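Local coordinates for uncharacterized protein (PDB 3LM3), which is of unknown function but is probably a glycoside hydrolase or a carbohydrate deacetylase, at residues 115-120 with 405-410; 196-201 with 394-399. All coordinates share one frame; numbering follows the deposited sequence. Where two conformers were deposited one is given.

In the fold
Both interactions join the part of the chain that carries the parallel sheets to the long coil between strand 383-389 of the antiparallel sheet and helix 434-443. Their centres lie about 10 Å apart, each about 18 Å from the centre of the chain and on the same side of it. Arg120 of interaction 1 links them directly: its NH2 forms a salt bridge with Glu396 OE1 of interaction 2 at 2.9 Å and probably a hydrogen bond to Pro397 O, while Arg120 NH1 forms a salt bridge with Asp399 OD1. Packing adds a second link, Trp409 CD2 to Pro397 CD at 3.6 Å. The active site of this protein has not been assigned, so its relation to these contacts is not known.

Interaction 1. Residues 115-120 with 405-410; sequences AMYLPR and PAKDWS
Ala115 and Trp409 form the close-packed end of this contact, with the methyl CB of Ala115 over one face of the indole, displaced toward its rim. Ala115 O comes still closer, 3.2 Å from Trp409 CZ2. The indole is also gripped at its edge, where Trp409 NE1 donates to Ala406 O at 2.7 Å. That oxygen lies in the ring plane, yet the N-H meets it from 44° above the carbonyl plane. The same Ala406 O receives a CA-H...O contact from Met116 CA at 3.4 Å. One bond joins the backbones in return: Ala406 N donates to Met116 O at 2.9 Å with an N-H...O angle of 159°. Beyond it, the side chain of Met116, a selenomethionine, was modelled in two conformers. In one of them CG is anti to the carbonyl carbon (chi1 -73°), which sets it beside Ala406 O, and the Met116 and Lys407 side chains cross at about a right angle, with SE near Lys407 CG. The packed part extends to the buried Tyr117, where Pro405 CB sits over one face of the Tyr117 ring, 3.8 Å from its centroid, as a CH-pi contact.

The solvent side is looser. There the exposed Lys407 stretches out, and Lys407 NZ makes only a weak hydrogen bond to Tyr117 OH at 3.2 Å. At the other end, Arg120 NH2 lies 3.7 Å from Trp409 CH2 in an oblique approach; its stronger partner is the carboxylate of Glu396. This is packing between two parts of the fold: a beta-alpha connection of the parallel sheet, from strand 105-108 toward helix 120-138, lies against irregular coil that follows the four-stranded antiparallel sheet.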
loop_
_atom_site.group_PDB
_atom_site.type_symbol
_atom_site.label_atom_id
_atom_site.label_comp_id
_atom_site.label_asym_id
_atom_site.label_seq_id
_atom_site.Cartn_x
_atom_site.Cartn_y
_atom_site.Cartn_z
ATOM N N ALA A 115 7.878 -12.749 2.111
ATOM C CA ALA A 115 7.218 -14.032 1.758
ATOM C C ALA A 115 7.780 -14.608 0.470
ATOM O O ALA A 115 7.593 -15.768 0.188
ATOM C CB ALA A 115 5.766 -13.879 1.636
HETATM N N MSE A 116 8.451 -13.799 -0.330
HETATM C CA MSE A 116 9.081 -14.284 -1.574
HETATM C C MSE A 116 10.274 -15.141 -1.326
HETATM O O MSE A 116 10.616 -16.006 -2.153
HETATM C CB MSE A 116 9.655 -13.146 -2.398
HETATM C CG MSE A 116 8.709 -12.285 -3.080
HETATM SE SE MSE A 116 9.794 -11.164 -4.299
HETATM C CE MSE A 116 8.293 -10.118 -4.857
ATOM N N TYR A 117 10.958 -14.903 -0.202
ATOM C CA TYR A 117 12.242 -15.498 0.065
ATOM C C TYR A 117 12.356 -16.373 1.290
ATOM O O TYR A 117 13.340 -17.082 1.438
ATOM C CB TYR A 117 13.325 -14.396 0.150
ATOM C CG TYR A 117 13.634 -13.763 -1.176
ATOM C CD1 TYR A 117 12.884 -12.719 -1.678
ATOM C CD2 TYR A 117 14.685 -14.250 -1.945
ATOM C CE1 TYR A 117 13.168 -12.155 -2.912
ATOM C CE2 TYR A 117 14.973 -13.684 -3.183
ATOM C CZ TYR A 117 14.207 -12.648 -3.649
ATOM O OH TYR A 117 14.514 -12.090 -4.873
ATOM N N LEU A 118 11.364 -16.348 2.177
ATOM C CA LEU A 118 11.491 -17.015 3.463
ATOM C C LEU A 118 10.300 -17.930 3.626
ATOM O O LEU A 118 9.191 -17.569 3.202
ATOM C CB LEU A 118 11.499 -16.001 4.595
ATOM C CG LEU A 118 12.537 -14.867 4.523
ATOM C CD1 LEU A 118 12.237 -13.815 5.603
ATOM C CD2 LEU A 118 13.973 -15.366 4.589
ATOM N N PRO A 119 10.509 -19.121 4.222
ATOM C CA PRO A 119 9.384 -19.970 4.530
ATOM C C PRO A 119 8.405 -19.272 5.476
ATOM O O PRO A 119 8.796 -18.445 6.310
ATOM C CB PRO A 119 10.014 -21.189 5.208
ATOM C CG PRO A 119 11.458 -21.041 5.130
ATOM C CD PRO A 119 11.801 -19.690 4.626
ATOM N N ARG A 120 7.143 -19.638 5.359
ATOM C CA ARG A 120 6.087 -19.050 6.196
ATOM C C ARG A 120 6.437 -19.087 7.678
ATOM O O ARG A 120 6.278 -18.075 8.367
ATOM C CB ARG A 120 4.753 -19.769 5.914
ATOM C CG ARG A 120 4.173 -19.484 4.550
ATOM C CD ARG A 120 3.122 -20.481 4.163
ATOM N NE ARG A 120 2.431 -20.051 2.949
ATOM C CZ ARG A 120 2.844 -20.258 1.697
ATOM N NH1 ARG A 120 3.984 -20.906 1.430
ATOM N NH2 ARG A 120 2.145 -19.768 0.701
ATOM N N PRO A 405 13.567 -18.467 -4.532
ATOM C CA PRO A 405 12.459 -17.576 -4.279
ATOM C C PRO A 405 11.235 -17.866 -5.138
ATOM O O PRO A 405 11.317 -18.503 -6.209
ATOM C CB PRO A 405 13.018 -16.193 -4.615
ATOM C CG PRO A 405 14.233 -16.419 -5.382
ATOM C CD PRO A 405 14.710 -17.788 -5.161
ATOM N N ALA A 406 10.096 -17.403 -4.632
ATOM C CA ALA A 406 8.843 -17.380 -5.387
ATOM C C ALA A 406 8.454 -15.903 -5.532
ATOM O O ALA A 406 7.975 -15.269 -4.590
ATOM C CB ALA A 406 7.766 -18.173 -4.663
ATOM N N LYS A 407 8.719 -15.329 -6.702
ATOM C CA LYS A 407 8.556 -13.879 -6.885
ATOM C C LYS A 407 7.158 -13.481 -7.347
ATOM O O LYS A 407 6.786 -12.330 -7.163
ATOM C CB LYS A 407 9.609 -13.335 -7.851
ATOM C CG LYS A 407 11.027 -13.500 -7.326
ATOM C CD LYS A 407 12.006 -12.689 -8.158
ATOM C CE LYS A 407 13.434 -12.911 -7.711
ATOM N NZ LYS A 407 14.266 -11.708 -8.015
ATOM N N ASP A 408 6.383 -14.415 -7.864
ATOM C CA ASP A 408 5.075 -14.111 -8.465
ATOM C C ASP A 408 3.941 -14.663 -7.629
ATOM O O ASP A 408 3.629 -15.843 -7.646
ATOM C CB ASP A 408 4.994 -14.639 -9.903
ATOM C CG ASP A 408 3.695 -14.226 -10.623
ATOM O OD1 ASP A 408 2.859 -13.501 -10.031
ATOM O OD2 ASP A 408 3.527 -14.627 -11.803
ATOM N N TRP A 409 3.355 -13.751 -6.844
ATOM C CA TRP A 409 2.213 -14.061 -5.982
ATOM C C TRP A 409 0.900 -13.473 -6.505
ATOM O O TRP A 409 -0.087 -13.416 -5.776
ATOM C CB TRP A 409 2.485 -13.556 -4.559
ATOM C CG TRP A 409 3.563 -14.326 -3.864
ATOM C CD1 TRP A 409 4.863 -14.430 -4.246
ATOM C CD2 TRP A 409 3.438 -15.097 -2.660
ATOM N NE1 TRP A 409 5.546 -15.232 -3.375
ATOM C CE2 TRP A 409 4.694 -15.662 -2.397
ATOM C CE3 TRP A 409 2.378 -15.403 -1.801
ATOM C CZ2 TRP A 409 4.918 -16.505 -1.314
ATOM C CZ3 TRP A 409 2.613 -16.195 -0.703
ATOM C CH2 TRP A 409 3.864 -16.767 -0.487
ATOM N N SER A 410 0.873 -13.037 -7.758
ATOM C CA SER A 410 -0.325 -12.401 -8.287
ATOM C C SER A 410 -1.504 -13.339 -8.380
ATOM O O SER A 410 -1.351 -14.528 -8.655
ATOM C CB SER A 410 -0.057 -11.781 -9.656
ATOM O OG SER A 410 0.915 -10.737 -9.563
#

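Interaction 2. Residues 196-201 with 394-399; sequences TEHFCK and AHEPAD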
loop_
_atom_site.group_PDB
_atom_site.type_symbol
_atom_site.label_atom_id
_atom_site.label_comp_id
_atom_site.label_asym_id
_atom_site.label_seq_id
_atom_site.Cartn_x
_atom_site.Cartn_y
_atom_site.Cartn_z
ATOM N N THR A 196 -7.709 -17.492 3.833
ATOM C CA THR A 196 -6.656 -18.456 4.098
ATOM C C THR A 196 -6.050 -19.024 2.797
ATOM O O THR A 196 -4.908 -19.500 2.799
ATOM C CB THR A 196 -7.185 -19.603 4.990
ATOM O OG1 THR A 196 -8.353 -20.159 4.422
ATOM C CG2 THR A 196 -7.507 -19.093 6.413
ATOM N N GLU A 197 -6.776 -18.906 1.691
ATOM C CA GLU A 197 -6.271 -19.350 0.399
ATOM C C GLU A 197 -5.170 -18.480 -0.185
ATOM O O GLU A 197 -4.300 -18.987 -0.868
ATOM C CB GLU A 197 -7.397 -19.430 -0.629
ATOM C CG GLU A 197 -8.447 -20.478 -0.299
ATOM C CD GLU A 197 -9.585 -20.537 -1.294
ATOM O OE1 GLU A 197 -9.495 -19.904 -2.389
ATOM O OE2 GLU A 197 -10.598 -21.179 -0.958
ATOM N N HIS A 198 -5.246 -17.156 0.010
ATOM C CA HIS A 198 -4.399 -16.237 -0.717
ATOM C C HIS A 198 -4.562 -14.827 -0.151
ATOM O O HIS A 198 -5.694 -14.333 -0.023
ATOM C CB HIS A 198 -4.776 -16.235 -2.198
ATOM C CG HIS A 198 -3.709 -15.683 -3.092
ATOM N ND1 HIS A 198 -3.306 -14.356 -3.089
ATOM C CD2 HIS A 198 -2.964 -16.298 -4.046
ATOM C CE1 HIS A 198 -2.353 -14.198 -3.993
ATOM N NE2 HIS A 198 -2.149 -15.357 -4.606
ATOM N N PHE A 199 -3.423 -14.211 0.163
ATOM C CA PHE A 199 -3.396 -12.884 0.766
ATOM C C PHE A 199 -4.058 -11.791 -0.095
ATOM O O PHE A 199 -4.467 -10.759 0.436
ATOM C CB PHE A 199 -1.958 -12.479 1.192
ATOM C CG PHE A 199 -1.063 -12.009 0.071
ATOM C CD1 PHE A 199 -0.659 -12.860 -0.931
ATOM C CD2 PHE A 199 -0.535 -10.724 0.094
ATOM C CE1 PHE A 199 0.197 -12.417 -1.937
ATOM C CE2 PHE A 199 0.343 -10.284 -0.896
ATOM C CZ PHE A 199 0.680 -11.117 -1.936
ATOM N N CYS A 200 -4.150 -11.994 -1.419
ATOM C CA CYS A 200 -4.787 -11.036 -2.322
ATOM C C CYS A 200 -6.298 -11.251 -2.484
ATOM O O CYS A 200 -6.996 -10.412 -3.099
ATOM C CB CYS A 200 -4.171 -11.144 -3.706
ATOM S SG CYS A 200 -2.506 -10.450 -3.825
ATOM N N LYS A 201 -6.811 -12.380 -1.983
ATOM C CA LYS A 201 -8.207 -12.776 -2.157
ATOM C C LYS A 201 -9.012 -12.402 -0.913
ATOM O O LYS A 201 -8.652 -12.821 0.199
ATOM C CB LYS A 201 -8.292 -14.305 -2.364
ATOM C CG LYS A 201 -9.700 -14.814 -2.417
ATOM C CD LYS A 201 -9.799 -16.317 -2.775
ATOM C CE LYS A 201 -11.120 -16.891 -2.261
ATOM N NZ LYS A 201 -11.467 -18.131 -3.050
ATOM N N ALA A 394 -8.185 -20.080 -4.971
ATOM C CA ALA A 394 -6.868 -19.536 -5.199
ATOM C C ALA A 394 -5.834 -20.322 -4.399
ATOM O O ALA A 394 -6.164 -21.043 -3.445
ATOM C CB ALA A 394 -6.840 -18.018 -4.805
ATOM N N HIS A 395 -4.591 -20.207 -4.837
ATOM C CA HIS A 395 -3.419 -20.887 -4.265
ATOM C C HIS A 395 -2.217 -19.968 -4.250
ATOM O O HIS A 395 -1.955 -19.346 -5.296
ATOM C CB HIS A 395 -3.022 -22.084 -5.144
ATOM C CG HIS A 395 -4.132 -23.048 -5.385
ATOM N ND1 HIS A 395 -4.944 -22.993 -6.502
ATOM C CD2 HIS A 395 -4.584 -24.075 -4.636
ATOM C CE1 HIS A 395 -5.847 -23.951 -6.424
ATOM N NE2 HIS A 395 -5.650 -24.623 -5.306
ATOM N N GLU A 396 -1.435 -19.953 -3.180
ATOM C CA GLU A 396 -0.181 -19.241 -3.145
ATOM C C GLU A 396 0.964 -20.183 -3.481
ATOM O O GLU A 396 0.811 -21.414 -3.402
ATOM C CB GLU A 396 0.039 -18.650 -1.735
ATOM C CG GLU A 396 -0.932 -17.580 -1.288
ATOM C CD GLU A 396 -0.760 -17.230 0.168
ATOM O OE1 GLU A 396 -0.115 -18.000 0.938
ATOM O OE2 GLU A 396 -1.204 -16.123 0.538
ATOM N N PRO A 397 2.126 -19.609 -3.803
ATOM C CA PRO A 397 3.315 -20.472 -3.982
ATOM C C PRO A 397 3.646 -21.313 -2.763
ATOM O O PRO A 397 3.450 -20.884 -1.630
ATOM C CB PRO A 397 4.424 -19.463 -4.292
ATOM C CG PRO A 397 3.719 -18.284 -4.796
ATOM C CD PRO A 397 2.427 -18.195 -4.081
ATOM N N ALA A 398 4.160 -22.520 -3.000
ATOM C CA ALA A 398 4.682 -23.346 -1.967
ATOM C C ALA A 398 5.852 -22.621 -1.304
ATOM O O ALA A 398 6.458 -21.693 -1.893
ATOM C CB ALA A 398 5.142 -24.681 -2.571
ATOM N N ASP A 399 6.103 -22.984 -0.057
ATOM C CA ASP A 399 7.145 -22.297 0.729
ATOM C C ASP A 399 8.447 -22.129 -0.072
ATOM O O ASP A 399 9.043 -23.111 -0.527
ATOM C CB ASP A 399 7.502 -23.095 1.979
ATOM C CG ASP A 399 6.801 -22.635 3.225
ATOM O OD1 ASP A 399 6.221 -21.540 3.267
ATOM O OD2 ASP A 399 6.878 -23.401 4.213
HETATM O O HOH W 1 -2.639 -21.152 -0.728
HETATM O O HOH W 2 -0.355 -16.784 -6.441
#
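Glu197 meets Ala394 from CB to carboxylate and can be followed atom by atom. Glu197 CB lies 3.5 Å from Ala394 O, and CG stays near the same oxygen. With CD anti to CA (chi2 178°) the chain runs out extended, bringing the carboxylate up to the backbone amide of Ala394. Glu197 OE1 then accepts from Ala394 N at 2.9 Å, nearly straight at 170°, and from Lys201 NZ at 2.7 Å in a salt bridge. The two donors approach from opposite faces of the carboxylate plane, and NZ also donates to Leu392 O. An alanine at Glu197 would probably leave Ala394 N without this acceptor and deprive the Lys201 ammonium of its charged mate.

A type I beta turn, His198 to Lys201, brings the chain round to Lys201 in the loop between strands 194-195 and 213-216; coil after the antiparallel sheet lies against that turn. Cys200 N donates to His198 ND1 in the ring plane, which helps hold the imidazole's rotation; His395 O and a water bonded to NE2 also lie at the ring's edge. Glu396 CG lies over one face of the His198 ring, 4.0 Å from its centroid. Glu396 OE2 takes Phe199 N on its anti side at 3.0 Å and Ala154 N as well, while OE1 forms a salt bridge with Arg120. Another water accepts from Glu396 N and donates to Glu197 O, bridging the two backbones.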